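Epf (Streptococcus pyogenes, PDB 4ES8) acts as a cell-surface adhesin of the bacterium, attaching to cells through an N-terminal domain that contains a carbohydrate-binding module. Local coordinates at residues E119-I133 against Q164-F178. Residues are numbered along the deposited sequence; the frame is centred on the assembly and turned at random.
Sequences EQGQIASGITVDYRI and QGFKQREQGDKTISF
Q120 and G172 form an antiparallel hydrogen-bonded pair joining strands 119-123 and 172-178, whose axes close to 4.6 Å at 143°, while V129 bridges K167 in the loop before the second strand. Strand 127-133 instead passes 9.2 Å from 172-178, in the opposing layer. V129 O is the polar focus, accepting K167 N and, side-on from R169, both NE (2.9 Å) and NH2. Two N-H groups on one oxygen near the guanidinium plane limit rotation of that group; NE comes from well above the carbonyl plane, NH2 from closer to it. One guanidinium face leans, clearly tilted, over the rim of the Y131 ring in an off-centre cation-pi contact, R169 CZ 4.7 Å from the ring centroid, and E162 forms a salt bridge with R169 NH1. The two antiparallel sheets face each other as in a beta-sandwich, the fold common among carbohydrate-binding modules: 113-123 and 172-180 are neighbours in one sheet, 127-135 belongs to the other, and segment 119-133 passes between them through a type II turn at A124-I127. Inside the sandwich, Y131 CB meets I176 CD1 at 3.5 Å, and I133 CD1 sits over one face of the F178 ring. The Y131 hydroxyl donates to Q120 OE1 (2.6 Å) in the plane of the amide carbonyl; Q120 CG is anti to the backbone N (chi1 171°) and the chain then bends at chi2, carrying the amide away from G172 and to the Y131 hydroxyl. At the outer side, D130 CB lies over the centre of the F166 ring, 3.9 Å from its centroid, while D130 OD2 takes R132 NE in a salt bridge. Q164 CB lies over the centre of one face of the R132 guanidinium, and Q164 NE2 donates to Y131 O along an almost straight N-H line (178°).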
loop_
_atom_site.group_PDB
_atom_site.type_symbol
_atom_site.label_atom_id
_atom_site.label_comp_id
_atom_site.label_asym_id
_atom_site.label_seq_id
_atom_site.Cartn_x
_atom_site.Cartn_y
_atom_site.Cartn_z
ATOM N N GLU A 119 6.776 -9.928 -10.736
ATOM C CA GLU A 119 6.883 -10.585 -12.026
ATOM C C GLU A 119 5.845 -11.678 -12.107
ATOM O O GLU A 119 5.775 -12.529 -11.213
ATOM C CB GLU A 119 8.282 -11.199 -12.221
ATOM C CG GLU A 119 9.399 -10.170 -12.213
ATOM C CD GLU A 119 10.750 -10.792 -12.484
ATOM O OE1 GLU A 119 10.926 -11.395 -13.568
ATOM O OE2 GLU A 119 11.649 -10.630 -11.631
ATOM N N GLN A 120 5.061 -11.675 -13.171
ATOM C CA GLN A 120 4.176 -12.782 -13.474
ATOM C C GLN A 120 5.050 -13.805 -14.174
ATOM O O GLN A 120 5.537 -13.539 -15.291
ATOM C CB GLN A 120 2.998 -12.342 -14.356
ATOM C CG GLN A 120 2.164 -13.506 -14.884
ATOM C CD GLN A 120 1.528 -14.218 -13.715
ATOM O OE1 GLN A 120 0.718 -13.635 -12.995
ATOM N NE2 GLN A 120 1.979 -15.453 -13.451
ATOM N N GLY A 121 5.326 -14.910 -13.493
ATOM C CA GLY A 121 6.096 -16.014 -14.059
ATOM C C GLY A 121 5.194 -16.888 -14.918
ATOM O O GLY A 121 4.112 -16.460 -15.365
ATOM N N GLN A 122 5.632 -18.133 -15.154
ATOM C CA GLN A 122 4.914 -19.070 -16.016
ATOM C C GLN A 122 3.440 -19.171 -15.674
ATOM O O GLN A 122 3.072 -19.175 -14.501
ATOM C CB GLN A 122 5.543 -20.483 -15.937
ATOM C CG GLN A 122 5.396 -21.150 -14.565
ATOM C CD GLN A 122 6.291 -22.341 -14.503
ATOM O OE1 GLN A 122 5.982 -23.410 -15.046
ATOM N NE2 GLN A 122 7.459 -22.149 -13.898
ATOM N N ILE A 123 2.610 -19.226 -16.709
ATOM C CA ILE A 123 1.186 -19.484 -16.594
ATOM C C ILE A 123 0.903 -20.667 -17.491
ATOM O O ILE A 123 0.922 -20.527 -18.730
ATOM C CB ILE A 123 0.254 -18.296 -16.947
ATOM C CG1 ILE A 123 0.568 -17.050 -16.085
ATOM C CG2 ILE A 123 -1.234 -18.742 -16.764
ATOM C CD1 ILE A 123 -0.098 -15.754 -16.659
ATOM N N ALA A 124 0.585 -21.817 -16.899
ATOM C CA ALA A 124 0.270 -22.990 -17.728
ATOM C C ALA A 124 -0.956 -22.755 -18.619
ATOM O O ALA A 124 -1.866 -21.993 -18.261
ATOM C CB ALA A 124 -0.016 -24.191 -16.832
ATOM N N SER A 125 -1.001 -23.439 -19.775
ATOM C CA SER A 125 -2.185 -23.401 -20.606
ATOM C C SER A 125 -3.371 -23.928 -19.768
ATOM O O SER A 125 -3.243 -24.968 -19.094
ATOM C CB SER A 125 -1.958 -24.257 -21.845
ATOM O OG SER A 125 -3.110 -24.230 -22.662
ATOM N N GLY A 126 -4.471 -23.186 -19.766
ATOM C CA GLY A 126 -5.656 -23.574 -18.992
ATOM C C GLY A 126 -5.796 -22.796 -17.700
ATOM O O GLY A 126 -6.845 -22.854 -17.063
ATOM N N ILE A 127 -4.735 -22.089 -17.282
ATOM C CA ILE A 127 -4.828 -21.292 -16.050
ATOM C C ILE A 127 -5.143 -19.838 -16.395
ATOM O O ILE A 127 -4.537 -19.253 -17.319
ATOM C CB ILE A 127 -3.527 -21.383 -15.203
ATOM C CG1 ILE A 127 -3.272 -22.843 -14.706
ATOM C CG2 ILE A 127 -3.558 -20.376 -14.033
ATOM C CD1 ILE A 127 -2.018 -23.007 -13.876
ATOM N N THR A 128 -6.102 -19.245 -15.649
ATOM C CA THR A 128 -6.395 -17.819 -15.777
ATOM C C THR A 128 -6.067 -17.201 -14.421
ATOM O O THR A 128 -6.003 -17.907 -13.403
ATOM C CB THR A 128 -7.805 -17.546 -16.290
ATOM O OG1 THR A 128 -8.740 -18.263 -15.475
ATOM C CG2 THR A 128 -7.976 -17.974 -17.772
ATOM N N VAL A 129 -5.723 -15.918 -14.431
ATOM C CA VAL A 129 -5.167 -15.244 -13.270
ATOM C C VAL A 129 -5.882 -13.936 -12.988
ATOM O O VAL A 129 -6.284 -13.212 -13.913
ATOM C CB VAL A 129 -3.645 -14.991 -13.609
ATOM C CG1 VAL A 129 -2.939 -14.109 -12.575
ATOM C CG2 VAL A 129 -2.887 -16.312 -13.786
ATOM N N ASP A 130 -5.962 -13.601 -11.695
ATOM C CA ASP A 130 -6.503 -12.316 -11.240
ATOM C C ASP A 130 -5.569 -11.762 -10.168
ATOM O O ASP A 130 -4.875 -12.537 -9.492
ATOM C CB ASP A 130 -7.943 -12.458 -10.695
ATOM C CG ASP A 130 -8.693 -11.134 -10.484
ATOM O OD1 ASP A 130 -8.203 -10.074 -10.964
ATOM O OD2 ASP A 130 -9.747 -11.151 -9.815
ATOM N N TYR A 131 -5.544 -10.440 -10.034
ATOM C CA TYR A 131 -4.747 -9.730 -9.014
ATOM C C TYR A 131 -5.685 -8.816 -8.251
ATOM O O TYR A 131 -6.386 -8.011 -8.867
ATOM C CB TYR A 131 -3.620 -8.881 -9.619
ATOM C CG TYR A 131 -2.755 -9.538 -10.677
ATOM C CD1 TYR A 131 -2.155 -10.780 -10.450
ATOM C CD2 TYR A 131 -2.439 -8.870 -11.856
ATOM C CE1 TYR A 131 -1.293 -11.348 -11.392
ATOM C CE2 TYR A 131 -1.583 -9.425 -12.798
ATOM C CZ TYR A 131 -1.017 -10.670 -12.566
ATOM O OH TYR A 131 -0.189 -11.225 -13.510
ATOM N N ARG A 132 -5.700 -8.935 -6.931
ATOM C CA ARG A 132 -6.571 -8.100 -6.126
ATOM C C ARG A 132 -5.854 -7.569 -4.925
ATOM O O ARG A 132 -4.803 -8.089 -4.572
ATOM C CB ARG A 132 -7.785 -8.923 -5.640
ATOM C CG ARG A 132 -8.739 -9.411 -6.738
ATOM C CD ARG A 132 -9.727 -8.347 -7.182
ATOM N NE ARG A 132 -10.454 -8.821 -8.360
ATOM C CZ ARG A 132 -11.345 -8.084 -9.007
ATOM N NH1 ARG A 132 -11.588 -6.833 -8.621
ATOM N NH2 ARG A 132 -11.976 -8.577 -10.071
ATOM N N ILE A 133 -6.449 -6.565 -4.266
ATOM C CA ILE A 133 -5.970 -6.105 -2.962
ATOM C C ILE A 133 -6.919 -6.703 -1.928
ATOM O O ILE A 133 -8.129 -6.802 -2.179
ATOM C CB ILE A 133 -5.907 -4.559 -2.855
ATOM C CG1 ILE A 133 -5.118 -3.954 -4.043
ATOM C CG2 ILE A 133 -5.310 -4.116 -1.493
ATOM C CD1 ILE A 133 -3.685 -4.437 -4.201
ATOM N N GLN A 164 -8.626 -6.261 -14.164
ATOM C CA GLN A 164 -8.835 -7.246 -13.104
ATOM C C GLN A 164 -9.913 -8.243 -13.585
ATOM O O GLN A 164 -10.544 -8.051 -14.625
ATOM C CB GLN A 164 -9.228 -6.575 -11.782
ATOM C CG GLN A 164 -8.060 -5.828 -11.181
ATOM C CD GLN A 164 -8.476 -5.124 -9.926
ATOM O OE1 GLN A 164 -9.185 -4.108 -9.982
ATOM N NE2 GLN A 164 -8.055 -5.664 -8.777
ATOM N N GLY A 165 -10.082 -9.312 -12.830
ATOM C CA GLY A 165 -10.928 -10.428 -13.214
ATOM C C GLY A 165 -10.025 -11.508 -13.783
ATOM O O GLY A 165 -8.908 -11.217 -14.238
ATOM N N PHE A 166 -10.486 -12.757 -13.754
ATOM C CA PHE A 166 -9.665 -13.858 -14.256
ATOM C C PHE A 166 -9.522 -13.789 -15.757
ATOM O O PHE A 166 -10.521 -13.818 -16.491
ATOM C CB PHE A 166 -10.247 -15.221 -13.862
ATOM C CG PHE A 166 -10.074 -15.530 -12.395
ATOM C CD1 PHE A 166 -8.890 -16.083 -11.923
ATOM C CD2 PHE A 166 -11.079 -15.232 -11.485
ATOM C CE1 PHE A 166 -8.720 -16.342 -10.562
ATOM C CE2 PHE A 166 -10.922 -15.528 -10.123
ATOM C CZ PHE A 166 -9.731 -16.065 -9.672
ATOM N N LYS A 167 -8.274 -13.743 -16.210
ATOM C CA LYS A 167 -7.940 -13.632 -17.629
ATOM C C LYS A 167 -6.635 -14.324 -17.919
ATOM O O LYS A 167 -5.817 -14.529 -17.021
ATOM C CB LYS A 167 -7.745 -12.125 -17.999
ATOM C CG LYS A 167 -8.972 -11.236 -17.854
ATOM C CD LYS A 167 -8.796 -9.944 -18.606
ATOM C CE LYS A 167 -10.146 -9.292 -18.840
ATOM N NZ LYS A 167 -10.217 -8.612 -20.171
ATOM N N GLN A 168 -6.390 -14.623 -19.203
ATOM C CA GLN A 168 -5.053 -14.997 -19.624
ATOM C C GLN A 168 -4.218 -13.702 -19.600
ATOM O O GLN A 168 -4.754 -12.627 -19.922
ATOM C CB GLN A 168 -5.079 -15.585 -21.052
ATOM C CG GLN A 168 -5.723 -16.951 -21.137
ATOM C CD GLN A 168 -5.388 -17.561 -22.482
ATOM O OE1 GLN A 168 -5.716 -17.017 -23.537
ATOM N NE2 GLN A 168 -4.668 -18.665 -22.469
ATOM N N ARG A 169 -2.953 -13.763 -19.181
ATOM C CA ARG A 169 -2.119 -12.572 -19.118
ATOM C C ARG A 169 -0.764 -12.826 -19.736
ATOM O O ARG A 169 -0.278 -13.966 -19.703
ATOM C CB ARG A 169 -1.914 -12.121 -17.641
ATOM C CG ARG A 169 -3.225 -11.811 -16.925
ATOM C CD ARG A 169 -3.033 -11.321 -15.497
ATOM N NE ARG A 169 -4.365 -11.231 -14.893
ATOM C CZ ARG A 169 -5.160 -10.166 -14.976
ATOM N NH1 ARG A 169 -4.696 -9.014 -15.465
ATOM N NH2 ARG A 169 -6.395 -10.215 -14.496
ATOM N N GLU A 170 -0.124 -11.770 -20.218
ATOM C CA GLU A 170 1.266 -11.891 -20.634
ATOM C C GLU A 170 2.121 -12.183 -19.405
ATOM O O GLU A 170 1.815 -11.709 -18.296
ATOM C CB GLU A 170 1.797 -10.586 -21.252
ATOM C CG GLU A 170 1.122 -10.041 -22.477
ATOM C CD GLU A 170 1.903 -8.817 -22.925
ATOM O OE1 GLU A 170 2.319 -8.793 -24.104
ATOM O OE2 GLU A 170 2.212 -7.952 -22.072
ATOM N N GLN A 171 3.206 -12.897 -19.598
ATOM C CA GLN A 171 4.191 -13.090 -18.538
ATOM C C GLN A 171 5.158 -11.915 -18.581
ATOM O O GLN A 171 5.504 -11.442 -19.661
ATOM C CB GLN A 171 4.936 -14.414 -18.727
ATOM C CG GLN A 171 3.974 -15.604 -18.627
ATOM C CD GLN A 171 4.571 -16.974 -18.876
ATOM O OE1 GLN A 171 3.823 -17.921 -19.164
ATOM N NE2 GLN A 171 5.902 -17.129 -18.768
ATOM N N GLY A 172 5.574 -11.451 -17.424
ATOM C CA GLY A 172 6.487 -10.322 -17.341
ATOM C C GLY A 172 6.185 -9.436 -16.156
ATOM O O GLY A 172 5.428 -9.814 -15.257
ATOM N N ASP A 173 6.799 -8.257 -16.147
ATOM C CA ASP A 173 6.648 -7.315 -15.049
ATOM C C ASP A 173 5.237 -6.752 -14.988
ATOM O O ASP A 173 4.676 -6.337 -16.015
ATOM C CB ASP A 173 7.648 -6.161 -15.206
ATOM C CG ASP A 173 9.116 -6.539 -15.082
ATOM O OD1 ASP A 173 9.406 -7.709 -14.718
ATOM O OD2 ASP A 173 9.983 -5.658 -15.330
ATOM N N LYS A 174 4.693 -6.683 -13.771
ATOM C CA LYS A 174 3.384 -6.098 -13.523
ATOM C C LYS A 174 3.494 -4.930 -12.558
ATOM O O LYS A 174 4.360 -4.931 -11.662
ATOM C CB LYS A 174 2.449 -7.161 -12.911
ATOM C CG LYS A 174 2.254 -8.414 -13.781
ATOM C CD LYS A 174 1.665 -8.116 -15.181
ATOM C CE LYS A 174 1.604 -9.402 -15.964
ATOM N NZ LYS A 174 1.264 -9.132 -17.397
ATOM N N THR A 175 2.583 -3.970 -12.698
ATOM C CA THR A 175 2.495 -2.817 -11.802
ATOM C C THR A 175 1.055 -2.633 -11.415
ATOM O O THR A 175 0.183 -2.605 -12.294
ATOM C CB THR A 175 3.043 -1.541 -12.471
ATOM O OG1 THR A 175 4.394 -1.733 -12.904
ATOM C CG2 THR A 175 2.948 -0.309 -11.545
ATOM N N ILE A 176 0.788 -2.507 -10.092
ATOM C CA ILE A 176 -0.561 -2.288 -9.571
ATOM C C ILE A 176 -0.509 -1.126 -8.622
ATOM O O ILE A 176 0.331 -1.131 -7.723
ATOM C CB ILE A 176 -1.149 -3.539 -8.878
ATOM C CG1 ILE A 176 -1.185 -4.749 -9.842
ATOM C CG2 ILE A 176 -2.552 -3.234 -8.283
ATOM C CD1 ILE A 176 -1.602 -6.093 -9.206
ATOM N N SER A 177 -1.375 -0.120 -8.823
ATOM C CA SER A 177 -1.394 1.013 -7.904
ATOM C C SER A 177 -2.763 1.063 -7.231
ATOM O O SER A 177 -3.745 0.583 -7.801
ATOM C CB SER A 177 -1.082 2.320 -8.628
ATOM O OG SER A 177 -1.995 2.594 -9.676
ATOM N N PHE A 178 -2.814 1.597 -6.005
ATOM C CA PHE A 178 -4.071 1.696 -5.280
ATOM C C PHE A 178 -3.917 2.692 -4.162
ATOM O O PHE A 178 -2.796 3.030 -3.770
ATOM C CB PHE A 178 -4.542 0.338 -4.720
ATOM C CG PHE A 178 -3.663 -0.219 -3.630
ATOM C CD1 PHE A 178 -2.459 -0.853 -3.936
ATOM C CD2 PHE A 178 -4.023 -0.094 -2.292
ATOM C CE1 PHE A 178 -1.634 -1.349 -2.919
ATOM C CE2 PHE A 178 -3.200 -0.602 -1.278
ATOM C CZ PHE A 178 -2.015 -1.230 -1.602
HETATM O O HOH W 1 9.495 -10.282 -15.591
HETATM O O HOH W 2 -3.496 -19.446 -19.696
HETATM O O HOH W 3 -5.030 -20.857 -20.954
#